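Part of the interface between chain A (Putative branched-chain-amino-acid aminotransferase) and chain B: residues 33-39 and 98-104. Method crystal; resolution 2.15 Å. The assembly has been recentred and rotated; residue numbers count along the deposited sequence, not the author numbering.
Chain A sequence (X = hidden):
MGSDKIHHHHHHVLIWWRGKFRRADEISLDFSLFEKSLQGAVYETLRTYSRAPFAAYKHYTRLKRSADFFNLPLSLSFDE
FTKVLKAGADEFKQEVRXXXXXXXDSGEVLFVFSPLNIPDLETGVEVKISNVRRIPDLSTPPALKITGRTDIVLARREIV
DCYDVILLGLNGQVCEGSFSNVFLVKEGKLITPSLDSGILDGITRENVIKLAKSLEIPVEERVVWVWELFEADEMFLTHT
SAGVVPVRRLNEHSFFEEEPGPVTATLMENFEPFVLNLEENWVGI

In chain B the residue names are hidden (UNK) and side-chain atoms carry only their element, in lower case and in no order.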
ATOM      1  N   LEU A  33      -2.627  37.239  -5.653  1.00 46.07           N
ATOM      2  CA  LEU A  33      -3.606  36.409  -4.960  1.00 45.39           C
ATOM      3  C   LEU A  33      -4.211  35.365  -5.914  1.00 42.85           C
ATOM      4  O   LEU A  33      -4.387  34.207  -5.543  1.00 40.91           O
ATOM      5  CB  LEU A  33      -4.705  37.260  -4.302  1.00 46.48           C
ATOM      6  CG  LEU A  33      -5.743  36.495  -3.456  1.00 47.13           C
ATOM      7  CD1 LEU A  33      -6.208  37.314  -2.274  1.00 51.18           C
ATOM      8  CD2 LEU A  33      -6.948  36.063  -4.278  1.00 51.07           C
ATOM      9  N   PHE A  34      -4.519  35.771  -7.137  1.00 41.07           N
ATOM     10  CA  PHE A  34      -5.043  34.846  -8.129  1.00 40.10           C
ATOM     11  C   PHE A  34      -4.035  33.744  -8.465  1.00 39.09           C
ATOM     12  O   PHE A  34      -4.403  32.569  -8.533  1.00 35.49           O
ATOM     13  CB  PHE A  34      -5.460  35.586  -9.407  1.00 40.37           C
ATOM     14  CG  PHE A  34      -5.890  34.675 -10.538  1.00 39.21           C
ATOM     15  CD1 PHE A  34      -7.021  33.891 -10.425  1.00 42.79           C
ATOM     16  CD2 PHE A  34      -5.174  34.623 -11.719  1.00 43.19           C
ATOM     17  CE1 PHE A  34      -7.416  33.064 -11.463  1.00 41.94           C
ATOM     18  CE2 PHE A  34      -5.563  33.801 -12.751  1.00 48.23           C
ATOM     19  CZ  PHE A  34      -6.689  33.021 -12.625  1.00 45.02           C
ATOM     20  N   GLU A  35      -2.776  34.113  -8.699  1.00 39.42           N
ATOM     21  CA  GLU A  35      -1.768  33.115  -9.053  1.00 40.66           C
ATOM     22  C   GLU A  35      -1.609  32.112  -7.900  1.00 40.63           C
ATOM     23  O   GLU A  35      -1.571  30.910  -8.116  1.00 41.05           O
ATOM     24  CB  GLU A  35      -0.436  33.767  -9.430  1.00 39.15           C
ATOM     25  CG  GLU A  35       0.567  32.782 -10.029  1.00 42.27           C
ATOM     26  CD  GLU A  35       1.921  33.389 -10.357  1.00 42.32           C
ATOM     27  OE1 GLU A  35       2.196  34.534  -9.929  1.00 43.55           O
ATOM     28  OE2 GLU A  35       2.714  32.705 -11.053  1.00 42.41           O
ATOM     29  N   LYS A  36      -1.564  32.624  -6.680  1.00 40.79           N
ATOM     30  CA  LYS A  36      -1.427  31.807  -5.486  1.00 40.82           C
ATOM     31  C   LYS A  36      -2.640  30.909  -5.202  1.00 38.50           C
ATOM     32  O   LYS A  36      -2.491  29.801  -4.688  1.00 37.92           O
ATOM     33  CB  LYS A  36      -1.164  32.726  -4.286  1.00 43.36           C
ATOM     34  CG  LYS A  36      -0.909  32.013  -2.959  1.00 49.05           C
ATOM     35  CD  LYS A  36       0.380  31.211  -2.987  1.00 59.70           C
ATOM     36  CE  LYS A  36       0.582  30.403  -1.706  1.00 62.40           C
ATOM     37  NZ  LYS A  36       1.856  29.611  -1.770  1.00 61.00           N
ATOM     38  N   SER A  37      -3.830  31.391  -5.543  1.00 35.67           N
ATOM     39  CA  SER A  37      -5.072  30.655  -5.346  1.00 35.09           C
ATOM     40  C   SER A  37      -5.183  29.422  -6.248  1.00 32.12           C
ATOM     41  O   SER A  37      -6.037  28.579  -6.026  1.00 30.74           O
ATOM     42  CB  SER A  37      -6.293  31.583  -5.552  1.00 36.10           C
ATOM     43  OG  SER A  37      -6.490  31.922  -6.932  1.00 42.19           O
ATOM     44  N   LEU A  38      -4.339  29.340  -7.271  1.00 32.81           N
ATOM     45  CA  LEU A  38      -4.266  28.179  -8.161  1.00 33.24           C
ATOM     46  C   LEU A  38      -3.749  26.956  -7.413  1.00 32.95           C
ATOM     47  O   LEU A  38      -3.975  25.837  -7.837  1.00 32.40           O
ATOM     48  CB  LEU A  38      -3.393  28.474  -9.392  1.00 33.28           C
ATOM     49  CG  LEU A  38      -3.844  29.614 -10.322  1.00 32.44           C
ATOM     50  CD1 LEU A  38      -2.907  29.728 -11.539  1.00 23.36           C
ATOM     51  CD2 LEU A  38      -5.282  29.443 -10.776  1.00 27.60           C
ATOM     52  N   GLN A  39      -3.071  27.184  -6.289  1.00 34.58           N
ATOM     53  CA  GLN A  39      -2.657  26.117  -5.378  1.00 36.71           C
ATOM     54  C   GLN A  39      -3.798  25.583  -4.506  1.00 34.79           C
ATOM     55  O   GLN A  39      -3.615  24.585  -3.800  1.00 33.43           O
ATOM     56  CB  GLN A  39      -1.507  26.595  -4.476  1.00 35.56           C
ATOM     57  CG  GLN A  39      -0.284  27.020  -5.287  1.00 46.12           C
ATOM     58  CD  GLN A  39       0.945  27.365  -4.448  1.00 45.69           C
ATOM     59  OE1 GLN A  39       1.496  28.443  -4.588  1.00 63.67           O
ATOM     60  NE2 GLN A  39       1.388  26.436  -3.598  1.00 61.13           N
TER
ATOM     61  N   UNK B  98       9.542  32.226 -16.762  1.00 39.82           N
ATOM     62  CA  UNK B  98       8.223  32.272 -17.400  1.00 39.99           C
ATOM     63  C   UNK B  98       7.388  31.072 -16.924  1.00 41.09           C
ATOM     64  O   UNK B  98       7.800  29.935 -17.092  1.00 40.21           O
ATOM     65  c   UNK B  98       9.773  32.923 -20.886  1.00 39.75           C
ATOM     66  c   UNK B  98       6.918  32.425 -19.546  1.00 35.88           C
ATOM     67  c   UNK B  98       8.306  32.199 -18.931  1.00 40.02           C
ATOM     68  c   UNK B  98       9.353  33.184 -19.466  1.00 42.24           C
ATOM     69  N   UNK B  99       6.236  31.346 -16.311  1.00 40.88           N
ATOM     70  CA  UNK B  99       5.293  30.311 -15.896  1.00 41.14           C
ATOM     71  C   UNK B  99       4.110  30.309 -16.849  1.00 36.87           C
ATOM     72  O   UNK B  99       3.568  31.358 -17.146  1.00 37.14           O
ATOM     73  c   UNK B  99       5.508  30.665 -11.983  1.00 49.27           C
ATOM     74  n   UNK B  99       5.326  33.028 -10.932  1.00 54.82           N
ATOM     75  c   UNK B  99       5.767  30.020 -13.367  1.00 45.55           C
ATOM     76  c   UNK B  99       4.814  30.545 -14.452  1.00 41.50           C
ATOM     77  c   UNK B  99       5.977  32.135 -11.947  1.00 56.38           C
ATOM     78  N   UNK B 100       3.733  29.124 -17.322  1.00 35.23           N
ATOM     79  CA  UNK B 100       2.613  28.928 -18.246  1.00 35.05           C
ATOM     80  C   UNK B 100       1.542  28.059 -17.598  1.00 34.42           C
ATOM     81  O   UNK B 100       1.817  26.938 -17.195  1.00 32.92           O
ATOM     82  c   UNK B 100       1.912  28.050 -20.528  1.00 29.50           C
ATOM     83  c   UNK B 100       4.204  29.136 -20.200  1.00 30.37           C
ATOM     84  c   UNK B 100       3.087  28.264 -19.566  1.00 34.46           C
ATOM     85  N   UNK B 101       0.325  28.593 -17.522  1.00 32.76           N
ATOM     86  CA  UNK B 101      -0.817  27.921 -16.914  1.00 35.18           C
ATOM     87  C   UNK B 101      -1.903  27.702 -17.961  1.00 35.63           C
ATOM     88  O   UNK B 101      -2.243  28.610 -18.713  1.00 35.20           O
ATOM     89  c   UNK B 101       1.196  29.720 -12.518  1.00 37.26           C
ATOM     90  c   UNK B 101       0.102  30.376 -14.544  1.00 36.14           C
ATOM     91  c   UNK B 101      -0.482  29.099 -14.653  1.00 35.16           C
ATOM     92  o   UNK B 101       2.013  29.972 -11.443  1.00 39.55           O
ATOM     93  c   UNK B 101       0.935  30.693 -13.475  1.00 35.33           C
ATOM     94  c   UNK B 101      -0.202  28.173 -13.683  1.00 31.15           C
ATOM     95  c   UNK B 101       0.633  28.471 -12.622  1.00 36.68           C
ATOM     96  c   UNK B 101      -1.416  28.758 -15.787  1.00 35.31           C
ATOM     97  N   UNK B 102      -2.450  26.500 -17.971  1.00 36.63           N
ATOM     98  CA  UNK B 102      -3.471  26.074 -18.922  1.00 39.00           C
ATOM     99  C   UNK B 102      -4.680  25.588 -18.113  1.00 37.46           C
ATOM    100  O   UNK B 102      -4.534  24.823 -17.182  1.00 38.09           O
ATOM    101  c   UNK B 102      -2.831  25.010 -19.817  1.00 39.27           C
ATOM    102  c   UNK B 102      -3.580  24.280 -20.901  1.00 42.89           C
ATOM    103  c   UNK B 102      -4.145  25.230 -21.960  1.00 52.49           C
ATOM    104  c   UNK B 102      -2.588  23.277 -21.505  1.00 41.82           C
ATOM    105  N   UNK B 103      -5.871  26.083 -18.419  1.00 38.66           N
ATOM    106  CA  UNK B 103      -7.043  25.807 -17.583  1.00 40.85           C
ATOM    107  C   UNK B 103      -7.955  24.745 -18.172  1.00 42.54           C
ATOM    108  O   UNK B 103      -8.383  24.873 -19.313  1.00 42.63           O
ATOM    109  c   UNK B 103      -6.172  28.982 -17.099  1.00 46.27           C
ATOM    110  c   UNK B 103      -7.061  28.085 -16.500  1.00 39.87           C
ATOM    111  c   UNK B 103      -7.819  27.097 -17.328  1.00 40.14           C
ATOM    112  c   UNK B 103      -6.457  29.020 -14.343  1.00 43.11           C
ATOM    113  c   UNK B 103      -7.188  28.102 -15.117  1.00 42.52           C
ATOM    114  c   UNK B 103      -5.586  29.914 -14.954  1.00 38.51           C
ATOM    115  c   UNK B 103      -5.433  29.898 -16.325  1.00 41.48           C
ATOM    116  N   UNK B 104      -8.220  23.669 -17.412  1.00 44.23           N
ATOM    117  CA  UNK B 104      -9.093  22.613 -17.900  1.00 46.58           C
ATOM    118  C   UNK B 104     -10.459  23.110 -18.343  1.00 47.13           C
ATOM    119  O   UNK B 104     -11.022  24.039 -17.741  1.00 45.36           O
ATOM    120  c   UNK B 104      -7.990  21.883 -15.930  1.00 45.08           C
ATOM    121  c   UNK B 104      -9.236  21.682 -16.691  1.00 46.82           C
ATOM    122  c   UNK B 104      -7.684  23.345 -16.079  1.00 45.98           C
TER
HETATM  123  O   HOH W   1       0.371  29.043  -8.694  1.00 51.33           O
HETATM  124  O   HOH W   2       5.086  35.885 -10.190  1.00 63.15           O

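Position 98 of chain B carries four carbons, forked at the first, with one arm two carbons long. That is the beta-branched pattern of isoleucine, and Ile B98 stays out of reach of the chain A stretch.

At position 99, four carbons run in a row and end in a nitrogen, and CA-to-CB points toward chain A. The nitrogen lies 2.6 Å from OE2 of Glu A35. This is lysine: Lys B99 NZ donates to Glu A35 OE2 within a salt bridge.

Position 100 has three carbons, one carrying the other two: valine. Val B100 again makes no contact, on the opposite side of the strand.

Position 101 returns toward chain A with one carbon and then a six-carbon ring bearing an oxygen. That oxygen sits 2.8 Å from OE2 of Glu A35, while CD1 of Leu A38 lies over one ring face. The residue is tyrosine. Tyr B101 OH donates to Glu A35 OE2, and Leu A38 CD1 stands 3.9 Å from the centroid of the Tyr B101 ring, 14° off its normal, a CH-pi contact.

Position 102 shows four carbons forked at the second, the pattern of leucine, and Leu B102 is out of reach.

At position 103 one carbon leads to a six-carbon ring without a heteroatom. CA-to-CB points sideways, but the ring comes near Phe A34 and Leu A38. This is phenylalanine: Phe B103 CZ is 4.0 Å from Phe A34 CZ, and Phe B103 CE1 is 3.8 Å from Leu A38 CD2, which meets the ring at its edge.

Position 104 has three carbons closing a ring onto the backbone nitrogen. It is proline, and Pro B104 makes no contact.

The contact sets Phe A34 and Glu A35, on a helix, and Leu A38, one turn along the chain from Phe A34, against alternate positions of a strand and its continuation. The backbones stay well apart, with CA of Leu A38 and CA of Tyr B101 9.4 Å from each other, so side chains span the gap. Glu A35, extended with chi1 and chi2 both t, brings one carboxylate oxygen to two donors. Water 2 joins its other oxygen to the same lysine, donating to Glu A35 OE1 (3.2 Å) and accepting from Lys B99 NZ (3.0 Å). Leu A38 uses CD1 over the tyrosine and CD2 beside the phenylalanine. The design rule is compact: a shared acceptor for the polar end, a forked leucine reaching two aromatic rings for the apolar end, and Tyr B101 serving both.

Chain B, residues 98-104: IKVYLFP
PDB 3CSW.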